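Local coordinates for protein putative aspartate aminotransferase (PDB 1IUG) that binds pyridoxal 5'-phosphate as a class-V aminotransferase and probably moves amino groups between amino acids such as aspartate and 2-oxo acids, at residues Trp3-Pro14 with Arg322-Glu333; Leu187-Phe195 with Ala232-Leu243. All coordinates share one frame; numbering follows the deposited sequence.

Contact 1 and contact 2 lie side by side, their centres about 16 Å apart, in a fold type I aminotransferase. Contact 1 (3-14 with 322-333) joins the N-terminal segment, whose strand 3-4 edges the smaller sheet, to the end of strand 320-323 and the start of helix 331-348; it is largely buried but has a more open rim, and its chemistry is mixed: main-chain hydrogen bonds, a bridging water, a salt bridge and apolar packing. Contact 2 (187-195 with 232-243) lies wholly in the interior, where the seven-stranded sheet meets helix 233-246, and is apolar. The two touch where L12 and V10 pack on M188 and C189, and both reach the second subunit.

Contact 1: Trp3-Pro14 with Arg322-Glu333; sequences WLLTPGPVRLHP and RLSLMGAYDRYE
R322 lays its guanidinium nitrogen NH1 near CG of P7, on strand 320-323, the central strand of the smaller five-stranded sheet of the fold type I aminotransferase; strand 307-311 separates it from 3-4, an outermost strand within this chain. Predicted to bind substrate, R322 is also hydrogen-bonded through NH2 to the carbonyl of G311. S324 N gives L5 O a weak hydrogen bond of 2.8 Å, while its OG, anti to the backbone N (chi1 -177°), accepts from M326 N in an ST turn and also bonds A283 O. A water joins the loops, donating to T6 O and S324 O and accepting from G327 N. L325 meets L5 methyl to methyl, and M326 brings its CE to 3.6 Å from P7 C. G327 CA packs against V10 CB; a side chain there would collide with R11 CB. A328 N makes a nearly straight bond of 3.0 Å to R11 O, and its methyl rests on H13 CA. Y329 points its hydroxyl at L4 O, donating from above the carbonyl plane, and brings CE2 within 3.8 Å of W3 CE3, the two rings tilted only 11° apart but displaced so far that little of one lies over the other. The same CE2 lies over one face of the R11 guanidinium. E333, in a capping box with D330, takes that guanidinium at its edge, R11 NH2 forming a salt bridge of 2.9 Å with E333 OE1.

Contact 2: Leu187-Phe195 with Ala232-Leu243; sequences LMCPPGLGF and AINLVLAVAAVL
Helix 233-246 packs against the loop that follows the cofactor-bearing lysine, K185, and against the start of strand 193-198 in the large seven-stranded sheet of the aminotransferase fold. L193 touches the helix from the strand, CD1 lying 3.7 Å from V239 CG2 and 3.8 Å from L235 CB, while its other methyl, CD2, reaches the methyl of A232. With CG anti to the carbonyl carbon (chi1 -63°), its branch faces the helix, and the L193 and L235 side chains lie alongside each other, pointing opposite ways. An alanine here would keep none of these methyl contacts and would probably open a gap between L235, V239 and A232. L235 divides its own branch: CD1 comes within 3.6 Å of G192 CA, and CD2 lies against the ring of P190. G192 has no room for a side chain here, since a CB would run into L235 CD1. F195 follows two residues later in the strand and presents its ring edge, through CZ, to V239 CG2; beyond the two segments its side chain also packs on L43 and I55. In the loop, C189 sets SG between turns of the helix, 4.0 Å from V239 CG2 and 4.1 Å from both A238 CB and V242 CG2. V242 CG1 in turn touches L187 O at 3.4 Å and meets the end of M188, CE, across at about a right angle. Farther along, L187 CD2 reaches L243 CD2. The segments share no hydrogen bond, which implies that this seam is held by the fit of methyl, methylene and sulfur surfaces, while the main chain of the loop is bonded elsewhere, at S183, G58 and H13.

Contact 1: Trp3-Pro14 with Arg322-Glu333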
loop_
_atom_site.group_PDB
_atom_site.type_symbol
_atom_site.label_atom_id
_atom_site.label_comp_id
_atom_site.label_asym_id
_atom_site.label_seq_id
_atom_site.Cartn_x
_atom_site.Cartn_y
_atom_site.Cartn_z
ATOM N N TRP A 3 -25.343 -4.474 -5.006
ATOM C CA TRP A 3 -24.888 -4.668 -6.374
ATOM C C TRP A 3 -23.828 -3.642 -6.753
ATOM O O TRP A 3 -24.147 -2.528 -7.171
ATOM C CB TRP A 3 -26.062 -4.586 -7.352
ATOM C CG TRP A 3 -27.080 -5.676 -7.192
ATOM C CD1 TRP A 3 -28.221 -5.628 -6.442
ATOM C CD2 TRP A 3 -27.075 -6.961 -7.832
ATOM N NE1 TRP A 3 -28.929 -6.799 -6.578
ATOM C CE2 TRP A 3 -28.251 -7.634 -7.426
ATOM C CE3 TRP A 3 -26.194 -7.607 -8.711
ATOM C CZ2 TRP A 3 -28.571 -8.923 -7.870
ATOM C CZ3 TRP A 3 -26.509 -8.891 -9.153
ATOM C CH2 TRP A 3 -27.692 -9.534 -8.731
ATOM N N LEU A 4 -22.565 -4.008 -6.562
ATOM C CA LEU A 4 -21.464 -3.126 -6.914
ATOM C C LEU A 4 -21.195 -3.311 -8.403
ATOM O O LEU A 4 -20.775 -4.382 -8.840
ATOM C CB LEU A 4 -20.223 -3.466 -6.089
ATOM C CG LEU A 4 -19.000 -2.600 -6.384
ATOM C CD1 LEU A 4 -19.355 -1.132 -6.183
ATOM C CD2 LEU A 4 -17.859 -2.998 -5.471
ATOM N N LEU A 5 -21.461 -2.270 -9.183
ATOM C CA LEU A 5 -21.273 -2.337 -10.629
ATOM C C LEU A 5 -20.220 -1.364 -11.148
ATOM O O LEU A 5 -20.251 -0.966 -12.312
ATOM C CB LEU A 5 -22.615 -2.105 -11.338
ATOM C CG LEU A 5 -23.750 -3.063 -10.941
ATOM C CD1 LEU A 5 -25.070 -2.614 -11.566
ATOM C CD2 LEU A 5 -23.408 -4.497 -11.350
ATOM N N THR A 6 -19.284 -0.993 -10.282
ATOM C CA THR A 6 -18.212 -0.069 -10.640
ATOM C C THR A 6 -16.982 -0.837 -11.110
ATOM O O THR A 6 -16.720 -1.949 -10.653
ATOM C CB THR A 6 -17.803 0.810 -9.443
ATOM O OG1 THR A 6 -17.538 -0.024 -8.309
ATOM C CG2 THR A 6 -18.905 1.813 -9.098
ATOM N N PRO A 7 -16.215 -0.253 -12.042
ATOM C CA PRO A 7 -15.007 -0.894 -12.571
ATOM C C PRO A 7 -13.821 -0.788 -11.609
ATOM O O PRO A 7 -12.710 -0.441 -12.014
ATOM C CB PRO A 7 -14.763 -0.120 -13.863
ATOM C CG PRO A 7 -15.203 1.253 -13.498
ATOM C CD PRO A 7 -16.496 1.005 -12.757
ATOM N N GLY A 8 -14.066 -1.109 -10.339
ATOM C CA GLY A 8 -13.020 -1.040 -9.334
ATOM C C GLY A 8 -13.282 0.011 -8.269
ATOM O O GLY A 8 -13.454 1.191 -8.599
ATOM N N PRO A 9 -13.405 -0.392 -6.987
ATOM C CA PRO A 9 -13.320 -1.775 -6.502
ATOM C C PRO A 9 -14.475 -2.618 -7.034
ATOM O O PRO A 9 -15.460 -2.088 -7.564
ATOM C CB PRO A 9 -13.413 -1.605 -4.985
ATOM C CG PRO A 9 -12.772 -0.270 -4.762
ATOM C CD PRO A 9 -13.412 0.546 -5.850
ATOM N N VAL A 10 -14.357 -3.931 -6.885
ATOM C CA VAL A 10 -15.387 -4.838 -7.369
ATOM C C VAL A 10 -15.938 -5.778 -6.307
ATOM O O VAL A 10 -15.464 -5.821 -5.171
ATOM C CB VAL A 10 -14.861 -5.726 -8.531
ATOM C CG1 VAL A 10 -14.397 -4.866 -9.707
ATOM C CG2 VAL A 10 -13.735 -6.634 -8.036
ATOM N N ARG A 11 -16.955 -6.522 -6.727
ATOM C CA ARG A 11 -17.639 -7.536 -5.937
ATOM C C ARG A 11 -16.573 -8.602 -5.684
ATOM O O ARG A 11 -15.980 -9.131 -6.627
ATOM C CB ARG A 11 -18.765 -8.092 -6.806
ATOM C CG ARG A 11 -20.091 -8.327 -6.136
ATOM C CD ARG A 11 -20.044 -9.332 -5.032
ATOM N NE ARG A 11 -20.801 -10.513 -5.443
ATOM C CZ ARG A 11 -22.120 -10.540 -5.641
ATOM N NH1 ARG A 11 -22.858 -9.447 -5.460
ATOM N NH2 ARG A 11 -22.703 -11.667 -6.037
ATOM N N LEU A 12 -16.319 -8.895 -4.414
ATOM C CA LEU A 12 -15.291 -9.858 -4.040
ATOM C C LEU A 12 -15.582 -11.331 -4.293
ATOM O O LEU A 12 -16.701 -11.811 -4.116
ATOM C CB LEU A 12 -14.885 -9.667 -2.576
ATOM C CG LEU A 12 -14.291 -8.314 -2.180
ATOM C CD1 LEU A 12 -13.853 -8.368 -0.718
ATOM C CD2 LEU A 12 -13.109 -7.962 -3.085
ATOM N N HIS A 13 -14.545 -12.041 -4.715
ATOM C CA HIS A 13 -14.640 -13.469 -4.965
ATOM C C HIS A 13 -14.728 -14.146 -3.591
ATOM O O HIS A 13 -14.061 -13.724 -2.645
ATOM C CB HIS A 13 -13.392 -13.947 -5.713
ATOM C CG HIS A 13 -13.468 -15.368 -6.175
ATOM N ND1 HIS A 13 -13.661 -15.711 -7.496
ATOM C CD2 HIS A 13 -13.382 -16.535 -5.492
ATOM C CE1 HIS A 13 -13.690 -17.026 -7.607
ATOM N NE2 HIS A 13 -13.524 -17.550 -6.406
ATOM N N PRO A 14 -15.589 -15.171 -3.457
ATOM C CA PRO A 14 -15.776 -15.910 -2.202
ATOM C C PRO A 14 -14.468 -16.397 -1.555
ATOM O O PRO A 14 -14.329 -16.359 -0.331
ATOM C CB PRO A 14 -16.673 -17.069 -2.631
ATOM C CG PRO A 14 -17.544 -16.418 -3.659
ATOM C CD PRO A 14 -16.541 -15.641 -4.482
ATOM N N ARG A 322 -21.168 4.512 -16.400
ATOM C CA ARG A 322 -20.525 3.249 -16.655
ATOM C C ARG A 322 -20.953 2.173 -15.741
ATOM O O ARG A 322 -21.237 2.346 -14.561
ATOM C CB ARG A 322 -19.014 3.398 -16.635
ATOM C CG ARG A 322 -18.512 4.278 -17.773
ATOM C CD ARG A 322 -17.046 4.578 -17.618
ATOM N NE ARG A 322 -16.839 5.476 -16.497
ATOM C CZ ARG A 322 -15.839 5.345 -15.613
ATOM N NH1 ARG A 322 -14.963 4.365 -15.748
ATOM N NH2 ARG A 322 -15.743 6.201 -14.606
ATOM N N LEU A 323 -20.999 1.043 -16.388
ATOM C CA LEU A 323 -21.442 -0.189 -15.815
ATOM C C LEU A 323 -20.393 -1.249 -15.957
ATOM O O LEU A 323 -19.722 -1.346 -16.980
ATOM C CB LEU A 323 -22.744 -0.647 -16.473
ATOM C CG LEU A 323 -23.983 0.234 -16.265
ATOM C CD1 LEU A 323 -25.161 -0.314 -17.059
ATOM C CD2 LEU A 323 -24.338 0.347 -14.791
ATOM N N SER A 324 -20.219 -2.066 -14.920
ATOM C CA SER A 324 -19.232 -3.142 -14.978
ATOM C C SER A 324 -19.562 -4.399 -14.175
ATOM O O SER A 324 -19.880 -4.336 -12.983
ATOM C CB SER A 324 -17.862 -2.618 -14.548
ATOM O OG SER A 324 -16.874 -3.628 -14.654
ATOM N N LEU A 325 -19.449 -5.544 -14.843
ATOM C CA LEU A 325 -19.691 -6.844 -14.231
ATOM C C LEU A 325 -18.356 -7.555 -14.041
ATOM O O LEU A 325 -18.295 -8.783 -13.979
ATOM C CB LEU A 325 -20.615 -7.685 -15.114
ATOM C CG LEU A 325 -22.098 -7.321 -15.036
ATOM C CD1 LEU A 325 -22.886 -7.975 -16.160
ATOM C CD2 LEU A 325 -22.629 -7.741 -13.677
ATOM N N MET A 326 -17.291 -6.763 -13.937
ATOM C CA MET A 326 -15.932 -7.272 -13.762
ATOM C C MET A 326 -15.759 -8.031 -12.443
ATOM O O MET A 326 -14.855 -8.860 -12.314
ATOM C CB MET A 326 -14.937 -6.100 -13.876
ATOM C CG MET A 326 -13.468 -6.445 -13.681
ATOM S SD MET A 326 -12.362 -5.164 -14.346
ATOM C CE MET A 326 -12.981 -3.704 -13.525
ATOM N N GLY A 327 -16.656 -7.779 -11.491
ATOM C CA GLY A 327 -16.607 -8.447 -10.201
ATOM C C GLY A 327 -17.003 -9.914 -10.239
ATOM O O GLY A 327 -17.297 -10.454 -11.300
ATOM N N ALA A 328 -17.034 -10.557 -9.073
ATOM C CA ALA A 328 -17.380 -11.973 -8.987
ATOM C C ALA A 328 -18.875 -12.244 -9.169
ATOM O O ALA A 328 -19.609 -12.448 -8.201
ATOM C CB ALA A 328 -16.881 -12.556 -7.667
ATOM N N TYR A 329 -19.311 -12.230 -10.426
ATOM C CA TYR A 329 -20.704 -12.473 -10.793
ATOM C C TYR A 329 -20.752 -13.619 -11.774
ATOM O O TYR A 329 -19.867 -13.748 -12.627
ATOM C CB TYR A 329 -21.308 -11.252 -11.491
ATOM C CG TYR A 329 -21.485 -10.045 -10.615
ATOM C CD1 TYR A 329 -20.679 -8.915 -10.775
ATOM C CD2 TYR A 329 -22.477 -10.018 -9.639
ATOM C CE1 TYR A 329 -20.863 -7.784 -9.984
ATOM C CE2 TYR A 329 -22.668 -8.898 -8.843
ATOM C CZ TYR A 329 -21.862 -7.786 -9.019
ATOM O OH TYR A 329 -22.070 -6.686 -8.226
ATOM N N ASP A 330 -21.788 -14.446 -11.674
ATOM C CA ASP A 330 -21.917 -15.553 -12.606
ATOM C C ASP A 330 -22.859 -15.196 -13.750
ATOM O O ASP A 330 -23.304 -14.053 -13.873
ATOM C CB ASP A 330 -22.326 -16.862 -11.897
ATOM C CG ASP A 330 -23.778 -16.875 -11.409
ATOM O OD1 ASP A 330 -24.185 -17.926 -10.875
ATOM O OD2 ASP A 330 -24.516 -15.877 -11.553
ATOM N N ARG A 331 -23.117 -16.186 -14.594
ATOM C CA ARG A 331 -23.988 -16.093 -15.764
ATOM C C ARG A 331 -25.366 -15.496 -15.408
ATOM O O ARG A 331 -25.826 -14.538 -16.031
ATOM C CB ARG A 331 -24.155 -17.525 -16.304
ATOM C CG ARG A 331 -24.369 -17.736 -17.798
ATOM C CD ARG A 331 -25.616 -17.075 -18.331
ATOM N NE ARG A 331 -26.100 -17.698 -19.567
ATOM C CZ ARG A 331 -25.410 -17.793 -20.702
ATOM N NH1 ARG A 331 -24.170 -17.317 -20.794
ATOM N NH2 ARG A 331 -25.988 -18.319 -21.775
ATOM N N TYR A 332 -25.972 -16.015 -14.347
ATOM C CA TYR A 332 -27.307 -15.591 -13.940
ATOM C C TYR A 332 -27.440 -14.294 -13.159
ATOM O O TYR A 332 -28.482 -13.639 -13.214
ATOM C CB TYR A 332 -28.009 -16.769 -13.273
ATOM C CG TYR A 332 -27.901 -17.974 -14.177
ATOM C CD1 TYR A 332 -26.977 -18.989 -13.914
ATOM C CD2 TYR A 332 -28.622 -18.032 -15.373
ATOM C CE1 TYR A 332 -26.766 -20.021 -14.820
ATOM C CE2 TYR A 332 -28.419 -19.059 -16.287
ATOM C CZ TYR A 332 -27.489 -20.047 -16.005
ATOM O OH TYR A 332 -27.268 -21.053 -16.913
ATOM N N GLU A 333 -26.384 -13.904 -12.455
ATOM C CA GLU A 333 -26.414 -12.647 -11.724
ATOM C C GLU A 333 -26.317 -11.531 -12.762
ATOM O O GLU A 333 -26.932 -10.475 -12.614
ATOM C CB GLU A 333 -25.266 -12.581 -10.716
ATOM C CG GLU A 333 -25.498 -13.486 -9.518
ATOM C CD GLU A 333 -24.280 -13.635 -8.632
ATOM O OE1 GLU A 333 -24.445 -13.585 -7.402
ATOM O OE2 GLU A 333 -23.162 -13.824 -9.155
HETATM O O HOH W 1 -17.712 -4.711 -11.405
#

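Contact 2: Leu187-Phe195 with Ala232-Leu243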
loop_
_atom_site.group_PDB
_atom_site.type_symbol
_atom_site.label_atom_id
_atom_site.label_comp_id
_atom_site.label_asym_id
_atom_site.label_seq_id
_atom_site.Cartn_x
_atom_site.Cartn_y
_atom_site.Cartn_z
ATOM N N LEU A 187 -8.920 -9.116 -10.708
ATOM C CA LEU A 187 -8.547 -10.134 -9.724
ATOM C C LEU A 187 -9.616 -10.397 -8.663
ATOM O O LEU A 187 -9.553 -11.398 -7.949
ATOM C CB LEU A 187 -7.219 -9.784 -9.047
ATOM C CG LEU A 187 -5.936 -9.971 -9.867
ATOM C CD1 LEU A 187 -4.731 -9.571 -9.028
ATOM C CD2 LEU A 187 -5.803 -11.413 -10.314
ATOM N N MET A 188 -10.590 -9.496 -8.559
ATOM C CA MET A 188 -11.686 -9.634 -7.596
ATOM C C MET A 188 -11.213 -9.672 -6.138
ATOM O O MET A 188 -11.759 -10.403 -5.300
ATOM C CB MET A 188 -12.534 -10.871 -7.933
ATOM C CG MET A 188 -13.180 -10.821 -9.316
ATOM S SD MET A 188 -13.800 -12.431 -9.880
ATOM C CE MET A 188 -12.227 -13.264 -10.238
ATOM N N CYS A 189 -10.187 -8.877 -5.851
ATOM C CA CYS A 189 -9.617 -8.776 -4.510
ATOM C C CYS A 189 -9.733 -7.341 -4.020
ATOM O O CYS A 189 -10.032 -6.440 -4.796
ATOM C CB CYS A 189 -8.144 -9.189 -4.522
ATOM S SG CYS A 189 -7.878 -10.938 -4.798
ATOM N N PRO A 190 -9.536 -7.117 -2.711
ATOM C CA PRO A 190 -9.624 -5.761 -2.159
ATOM C C PRO A 190 -8.462 -4.896 -2.666
ATOM O O PRO A 190 -7.472 -5.418 -3.189
ATOM C CB PRO A 190 -9.480 -5.998 -0.648
ATOM C CG PRO A 190 -9.920 -7.421 -0.458
ATOM C CD PRO A 190 -9.306 -8.104 -1.641
ATOM N N PRO A 191 -8.602 -3.558 -2.574
ATOM C CA PRO A 191 -7.559 -2.620 -3.008
ATOM C C PRO A 191 -6.402 -2.767 -2.021
ATOM O O PRO A 191 -6.627 -3.135 -0.867
ATOM C CB PRO A 191 -8.223 -1.255 -2.816
ATOM C CG PRO A 191 -9.685 -1.551 -2.905
ATOM C CD PRO A 191 -9.816 -2.838 -2.156
ATOM N N GLY A 192 -5.176 -2.493 -2.457
ATOM C CA GLY A 192 -4.052 -2.608 -1.546
ATOM C C GLY A 192 -2.770 -3.171 -2.133
ATOM O O GLY A 192 -1.711 -3.055 -1.519
ATOM N N LEU A 193 -2.864 -3.812 -3.293
ATOM C CA LEU A 193 -1.687 -4.372 -3.952
ATOM C C LEU A 193 -1.551 -3.869 -5.383
ATOM O O LEU A 193 -2.544 -3.599 -6.060
ATOM C CB LEU A 193 -1.738 -5.905 -3.974
ATOM C CG LEU A 193 -1.725 -6.684 -2.658
ATOM C CD1 LEU A 193 -1.761 -8.178 -2.964
ATOM C CD2 LEU A 193 -0.480 -6.335 -1.845
ATOM N N GLY A 194 -0.302 -3.704 -5.808
ATOM C CA GLY A 194 0.007 -3.281 -7.162
ATOM C C GLY A 194 1.048 -4.268 -7.665
ATOM O O GLY A 194 1.825 -4.802 -6.865
ATOM N N PHE A 195 1.045 -4.561 -8.961
ATOM C CA PHE A 195 2.014 -5.504 -9.514
ATOM C C PHE A 195 2.796 -4.934 -10.695
ATOM O O PHE A 195 2.240 -4.265 -11.566
ATOM C CB PHE A 195 1.322 -6.798 -9.962
ATOM C CG PHE A 195 0.330 -7.327 -8.975
ATOM C CD1 PHE A 195 -1.031 -7.102 -9.157
ATOM C CD2 PHE A 195 0.752 -8.023 -7.848
ATOM C CE1 PHE A 195 -1.955 -7.558 -8.229
ATOM C CE2 PHE A 195 -0.168 -8.484 -6.913
ATOM C CZ PHE A 195 -1.521 -8.251 -7.103
ATOM N N ALA A 232 1.480 -6.616 2.449
ATOM C CA ALA A 232 0.102 -6.835 2.882
ATOM C C ALA A 232 -0.158 -8.323 2.605
ATOM O O ALA A 232 -0.875 -8.690 1.668
ATOM C CB ALA A 232 -0.852 -5.950 2.082
ATOM N N ILE A 233 0.467 -9.166 3.427
ATOM C CA ILE A 233 0.402 -10.620 3.321
ATOM C C ILE A 233 -1.005 -11.217 3.278
ATOM O O ILE A 233 -1.225 -12.243 2.632
ATOM C CB ILE A 233 1.254 -11.281 4.449
ATOM C CG1 ILE A 233 1.439 -12.779 4.188
ATOM C CG2 ILE A 233 0.634 -11.021 5.815
ATOM C CD1 ILE A 233 2.267 -13.085 2.950
ATOM N N ASN A 234 -1.956 -10.562 3.943
ATOM C CA ASN A 234 -3.349 -11.017 3.973
ATOM C C ASN A 234 -3.946 -10.938 2.565
ATOM O O ASN A 234 -4.659 -11.844 2.128
ATOM C CB ASN A 234 -4.180 -10.144 4.924
ATOM C CG ASN A 234 -3.562 -10.031 6.310
ATOM O OD1 ASN A 234 -2.453 -9.515 6.469
ATOM N ND2 ASN A 234 -4.283 -10.507 7.320
ATOM N N LEU A 235 -3.670 -9.831 1.879
ATOM C CA LEU A 235 -4.153 -9.616 0.520
ATOM C C LEU A 235 -3.445 -10.560 -0.453
ATOM O O LEU A 235 -4.046 -11.030 -1.412
ATOM C CB LEU A 235 -3.929 -8.163 0.098
ATOM C CG LEU A 235 -4.612 -7.071 0.921
ATOM C CD1 LEU A 235 -4.323 -5.720 0.293
ATOM C CD2 LEU A 235 -6.105 -7.300 0.975
ATOM N N VAL A 236 -2.164 -10.825 -0.205
ATOM C CA VAL A 236 -1.387 -11.728 -1.045
ATOM C C VAL A 236 -2.034 -13.113 -1.018
ATOM O O VAL A 236 -2.124 -13.780 -2.053
ATOM C CB VAL A 236 0.097 -11.805 -0.583
ATOM C CG1 VAL A 236 0.853 -12.864 -1.373
ATOM C CG2 VAL A 236 0.770 -10.455 -0.774
ATOM N N LEU A 237 -2.518 -13.517 0.157
ATOM C CA LEU A 237 -3.196 -14.804 0.327
ATOM C C LEU A 237 -4.441 -14.848 -0.549
ATOM O O LEU A 237 -4.714 -15.856 -1.206
ATOM C CB LEU A 237 -3.608 -15.013 1.785
ATOM C CG LEU A 237 -2.630 -15.757 2.689
ATOM C CD1 LEU A 237 -3.034 -15.579 4.150
ATOM C CD2 LEU A 237 -2.605 -17.233 2.300
ATOM N N ALA A 238 -5.194 -13.748 -0.529
ATOM C CA ALA A 238 -6.413 -13.615 -1.321
ATOM C C ALA A 238 -6.109 -13.704 -2.824
ATOM O O ALA A 238 -6.836 -14.351 -3.576
ATOM C CB ALA A 238 -7.112 -12.294 -0.990
ATOM N N VAL A 239 -5.027 -13.054 -3.249
ATOM C CA VAL A 239 -4.615 -13.075 -4.651
ATOM C C VAL A 239 -4.257 -14.502 -5.078
ATOM O O VAL A 239 -4.683 -14.963 -6.137
ATOM C CB VAL A 239 -3.402 -12.131 -4.899
ATOM C CG1 VAL A 239 -2.807 -12.371 -6.288
ATOM C CG2 VAL A 239 -3.839 -10.672 -4.762
ATOM N N ALA A 240 -3.493 -15.197 -4.238
ATOM C CA ALA A 240 -3.078 -16.570 -4.519
ATOM C C ALA A 240 -4.285 -17.512 -4.639
ATOM O O ALA A 240 -4.382 -18.287 -5.592
ATOM C CB ALA A 240 -2.126 -17.059 -3.435
ATOM N N ALA A 241 -5.208 -17.411 -3.684
ATOM C CA ALA A 241 -6.423 -18.231 -3.665
ATOM C C ALA A 241 -7.281 -18.062 -4.922
ATOM O O ALA A 241 -7.783 -19.043 -5.471
ATOM C CB ALA A 241 -7.249 -17.914 -2.422
ATOM N N VAL A 242 -7.462 -16.819 -5.367
ATOM C CA VAL A 242 -8.256 -16.548 -6.564
ATOM C C VAL A 242 -7.564 -17.068 -7.822
ATOM O O VAL A 242 -8.194 -17.724 -8.656
ATOM C CB VAL A 242 -8.564 -15.032 -6.720
ATOM C CG1 VAL A 242 -9.131 -14.739 -8.099
ATOM C CG2 VAL A 242 -9.562 -14.595 -5.660
ATOM N N LEU A 243 -6.272 -16.780 -7.958
ATOM C CA LEU A 243 -5.519 -17.231 -9.124
ATOM C C LEU A 243 -5.489 -18.752 -9.232
ATOM O O LEU A 243 -5.530 -19.293 -10.334
ATOM C CB LEU A 243 -4.096 -16.669 -9.116
ATOM C CG LEU A 243 -3.979 -15.176 -9.444
ATOM C CD1 LEU A 243 -2.543 -14.716 -9.268
ATOM C CD2 LEU A 243 -4.466 -14.911 -10.864
#